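Side-chain contacts in dihydropteroate synthase (Stenotrophomonas maltophilia, PDB 7L6P), which probably condenses para-aminobenzoate with 6-hydroxymethyl-7,8-dihydropterin diphosphate to form 7,8-dihydropteroate, the immediate precursor of folate derivatives: residues N210-L213 and L214-E218; T241-T245 and P246-V250. All coordinates share one frame; numbering follows the deposited sequence.

Contact 1. Residues N210-L213 and L214-E218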
# COMPACT_ATOMS: atom_id res chain seq x y z
N ASN A 210 -18.14 -2.11 3.31
CA ASN A 210 -16.95 -1.26 3.33
C ASN A 210 -16.24 -1.25 1.98
O ASN A 210 -15.80 -0.20 1.51
CB ASN A 210 -15.97 -1.72 4.42
CG ASN A 210 -16.40 -1.27 5.79
OD1 ASN A 210 -17.05 -0.23 5.96
ND2 ASN A 210 -16.00 -2.03 6.80
N MET A 211 -16.10 -2.42 1.36
CA MET A 211 -15.41 -2.50 0.09
C MET A 211 -16.20 -1.83 -1.02
O MET A 211 -15.63 -1.23 -1.94
CB MET A 211 -15.11 -3.96 -0.26
CG MET A 211 -14.05 -4.63 0.66
SD MET A 211 -12.44 -3.78 0.75
CE MET A 211 -12.61 -2.84 2.27
N THR A 212 -17.53 -1.93 -0.98
CA THR A 212 -18.34 -1.22 -1.96
C THR A 212 -18.18 0.30 -1.81
O THR A 212 -17.86 1.00 -2.77
CB THR A 212 -19.81 -1.68 -1.84
OG1 THR A 212 -19.94 -3.02 -2.34
CG2 THR A 212 -20.75 -0.74 -2.62
N LEU A 213 -18.30 0.81 -0.57
CA LEU A 213 -18.08 2.24 -0.33
C LEU A 213 -16.68 2.67 -0.73
O LEU A 213 -16.50 3.74 -1.32
CB LEU A 213 -18.32 2.57 1.14
CG LEU A 213 -19.77 2.62 1.58
CD1 LEU A 213 -19.82 2.57 3.10
CD2 LEU A 213 -20.47 3.89 0.99
N LEU A 214 -15.66 1.89 -0.35
CA LEU A 214 -14.29 2.29 -0.68
C LEU A 214 -14.08 2.31 -2.18
O LEU A 214 -13.50 3.25 -2.71
CB LEU A 214 -13.27 1.35 -0.02
CG LEU A 214 -11.79 1.65 -0.35
CD1 LEU A 214 -11.42 3.08 0.05
CD2 LEU A 214 -10.82 0.61 0.29
N ALA A 215 -14.60 1.30 -2.88
CA ALA A 215 -14.39 1.21 -4.32
C ALA A 215 -15.09 2.35 -5.06
O ALA A 215 -14.53 2.90 -6.01
CB ALA A 215 -14.88 -0.14 -4.84
N ARG A 216 -16.31 2.70 -4.65
CA ARG A 216 -17.08 3.77 -5.28
C ARG A 216 -17.00 5.08 -4.50
O ARG A 216 -17.85 5.95 -4.69
CB ARG A 216 -18.54 3.33 -5.46
CG ARG A 216 -18.70 1.85 -5.78
CD ARG A 216 -19.86 1.54 -6.72
NE ARG A 216 -21.17 1.60 -6.08
CZ ARG A 216 -21.91 0.54 -5.79
NH1 ARG A 216 -21.47 -0.70 -6.01
NH2 ARG A 216 -23.13 0.72 -5.27
N SER A 217 -15.99 5.26 -3.65
CA SER A 217 -15.95 6.47 -2.82
C SER A 217 -15.76 7.75 -3.63
O SER A 217 -16.12 8.84 -3.15
CB SER A 217 -14.83 6.37 -1.79
OG SER A 217 -13.58 6.19 -2.40
N GLU A 218 -15.21 7.67 -4.84
CA GLU A 218 -15.09 8.87 -5.65
C GLU A 218 -16.44 9.51 -5.92
O GLU A 218 -16.49 10.72 -6.16
CB GLU A 218 -14.39 8.54 -6.96
CG GLU A 218 -13.61 9.66 -7.55
CD GLU A 218 -12.67 9.15 -8.61
OE1 GLU A 218 -12.43 7.91 -8.61
OE2 GLU A 218 -12.19 9.97 -9.42

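Contact 2. Residues T241-T245 and P246-V250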
# COMPACT_ATOMS: atom_id res chain seq x y z
N THR A 241 -7.84 -10.31 5.28
CA THR A 241 -6.49 -10.88 5.32
C THR A 241 -6.33 -12.09 6.24
O THR A 241 -5.36 -12.84 6.08
CB THR A 241 -5.50 -9.81 5.80
OG1 THR A 241 -5.90 -9.36 7.10
CG2 THR A 241 -5.45 -8.64 4.84
N GLY A 242 -7.26 -12.34 7.15
CA GLY A 242 -7.07 -13.40 8.11
C GLY A 242 -6.30 -13.00 9.35
O GLY A 242 -5.97 -13.87 10.15
N ARG A 243 -6.08 -11.70 9.59
CA ARG A 243 -5.29 -11.23 10.73
C ARG A 243 -6.18 -10.90 11.91
O ARG A 243 -6.87 -9.88 11.91
CB ARG A 243 -4.48 -9.99 10.37
CG ARG A 243 -3.68 -10.13 9.14
CD ARG A 243 -2.40 -10.86 9.39
NE ARG A 243 -1.71 -11.02 8.12
CZ ARG A 243 -0.79 -11.94 7.88
NH1 ARG A 243 -0.38 -12.78 8.82
NH2 ARG A 243 -0.26 -12.02 6.65
N ASP A 244 -6.11 -11.73 12.96
CA ASP A 244 -6.90 -11.43 14.15
C ASP A 244 -6.32 -10.27 14.96
O ASP A 244 -7.07 -9.53 15.59
CB ASP A 244 -7.00 -12.66 15.05
CG ASP A 244 -8.33 -13.37 14.95
OD1 ASP A 244 -9.16 -12.98 14.13
OD2 ASP A 244 -8.58 -14.23 15.79
N THR A 245 -4.99 -10.11 14.98
CA THR A 245 -4.40 -9.05 15.81
C THR A 245 -4.48 -7.71 15.07
O THR A 245 -4.05 -7.62 13.92
CB THR A 245 -2.95 -9.41 16.16
OG1 THR A 245 -2.89 -10.75 16.68
CG2 THR A 245 -2.38 -8.47 17.22
N PRO A 246 -5.04 -6.66 15.68
CA PRO A 246 -5.15 -5.38 14.96
C PRO A 246 -3.80 -4.79 14.58
O PRO A 246 -3.67 -4.17 13.52
CB PRO A 246 -5.91 -4.48 15.94
CG PRO A 246 -6.68 -5.43 16.80
CD PRO A 246 -5.77 -6.64 16.97
N SER A 247 -2.78 -5.00 15.41
CA SER A 247 -1.45 -4.48 15.13
C SER A 247 -0.73 -5.27 14.04
O SER A 247 0.32 -4.82 13.55
CB SER A 247 -0.62 -4.47 16.41
OG SER A 247 -0.47 -5.78 16.88
N GLU A 248 -1.28 -6.43 13.66
CA GLU A 248 -0.82 -7.21 12.52
C GLU A 248 -1.42 -6.74 11.20
O GLU A 248 -1.18 -7.38 10.17
CB GLU A 248 -1.19 -8.69 12.73
CG GLU A 248 -0.21 -9.47 13.64
CD GLU A 248 -0.72 -10.85 14.00
OE1 GLU A 248 -1.86 -11.22 13.63
OE2 GLU A 248 0.05 -11.58 14.67
N ARG A 249 -2.18 -5.64 11.20
CA ARG A 249 -2.92 -5.19 10.02
C ARG A 249 -2.35 -3.92 9.39
O ARG A 249 -3.08 -3.18 8.72
CB ARG A 249 -4.39 -4.98 10.36
CG ARG A 249 -5.12 -6.22 10.83
CD ARG A 249 -6.50 -5.87 11.40
NE ARG A 249 -7.14 -7.05 11.95
CZ ARG A 249 -8.18 -7.04 12.79
NH1 ARG A 249 -8.75 -5.91 13.18
NH2 ARG A 249 -8.67 -8.20 13.22
N VAL A 250 -1.05 -3.65 9.57
CA VAL A 250 -0.46 -2.40 9.09
C VAL A 250 -0.39 -2.38 7.57
O VAL A 250 -0.81 -1.41 6.93
CB VAL A 250 0.94 -2.20 9.72
CG1 VAL A 250 1.60 -0.93 9.17
CG2 VAL A 250 0.83 -2.11 11.25

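Contact 1. Residues N210-L213 and L214-E218
Leu214, Ala215 and Arg216 each donate a backbone N-H to the carbonyl four residues earlier, and these three i to i+4 bonds define the last turn of helix 207-215. Leu214 N lies 2.8 Å from Asn210 O, and Ala215 N lies 2.9 Å from Met211 O. Arg216 N reaches Thr212 O at 3.0 Å with an N-H...O angle of 163°. The series stops there: Arg216 leaves helical backbone angles, and although Ser217 N is 2.8 Å from Leu213 O, the angle is too poor for a hydrogen bond. Ser217 and Glu218 lie in a 3-10 segment.

Among the side chains, Thr212 and Arg216 run side by side in the same direction, one helical turn apart. Arg216 was modelled in two conformers, so what follows holds for one of them. With Thr212 CG2 anti to its own nitrogen, the methyl lies over one face of the Arg216 guanidinium, 3.4 Å above the plane and displaced toward the rim; its nearest atom there is Arg216 NH1, 3.5 Å from Thr212 CG2. Bends at chi2 and chi3 carry the guanidinium outward to its place beside the methyl, and Arg216 CG passes 3.2 Å from Thr212 O. Elsewhere on the turn, Met211 CE touches Leu214 CD2 loosely at 4.4 Å.

Thr212, Leu213 and Arg216 face helix 170-188, Leu214 packs on helix 250-262, and Met211 on helix 235-241. Ala285, Val286 and Val289 of the second subunit cover Met211, Leu214, Ala215 and Arg216. Helix 207-215 is the helix of the beta-alpha-beta unit between parallel barrel strands 195-198 and 227-229.

Contact 2. Residues T241-T245 and P246-V250
The backbone from Arg243 to Arg249 turns back on itself through a short 3-10 segment, with Glu248 N bonded to Thr245 O at 3.0 Å and Arg249 N to Pro246 O at 3.1 Å. Arg249 extends from CG to NE and grips one carbonyl side-on: its NE and its NH2 each lie 2.8 Å from Arg243 O. That oxygen is only 1° out of the guanidinium plane, so the double grip restricts rotation of the group. Thr245 C and Pro246 N lie over one face of it, and Arg249 NH1 bonds Arg233 O.

Thr245 meets Glu248 through OG1, which donates a weak bond of 3.3 Å to Glu248 OE1; Thr245 CB is equally close to that oxygen. Arg243 crosses Glu248 at about a right angle, its chain bent at chi2 where its CD comes 3.8 Å from Glu248 O. Beyond, its guanidinium NH2 forms a salt bridge with Asp278 of the second subunit.

Gly242, with positive phi, ends helix 235-241, and Arg249 occupies the N-cap position of helix 250-262. The arrangement is a helix-to-helix connection in a TIM-barrel enzyme, closed by an arginine whose NE and NH2 both donate to one main-chain carbonyl oxygen.

In the fold
Contact 1 precedes contact 2 along the chain; their centres are about 21 Å apart, and their nearest atoms, about 9 Å apart, do not touch. Both belong to the outer layer of the eight-stranded parallel barrel. Residues 210-218 span the C-terminal end of helix 207-215 and the residues just after it, whereas 241-250 join the two helices, 235-241 and 250-262, that lie between strands 227-229 and 267-270. Those same two helices receive side chains from contact 1, so the sites are linked through shared neighbours. Each also meets the second subunit, contact 1 by packing and contact 2 by some packing and the bond of Arg243 to Asp278 of that subunit, which places both at the dimer interface.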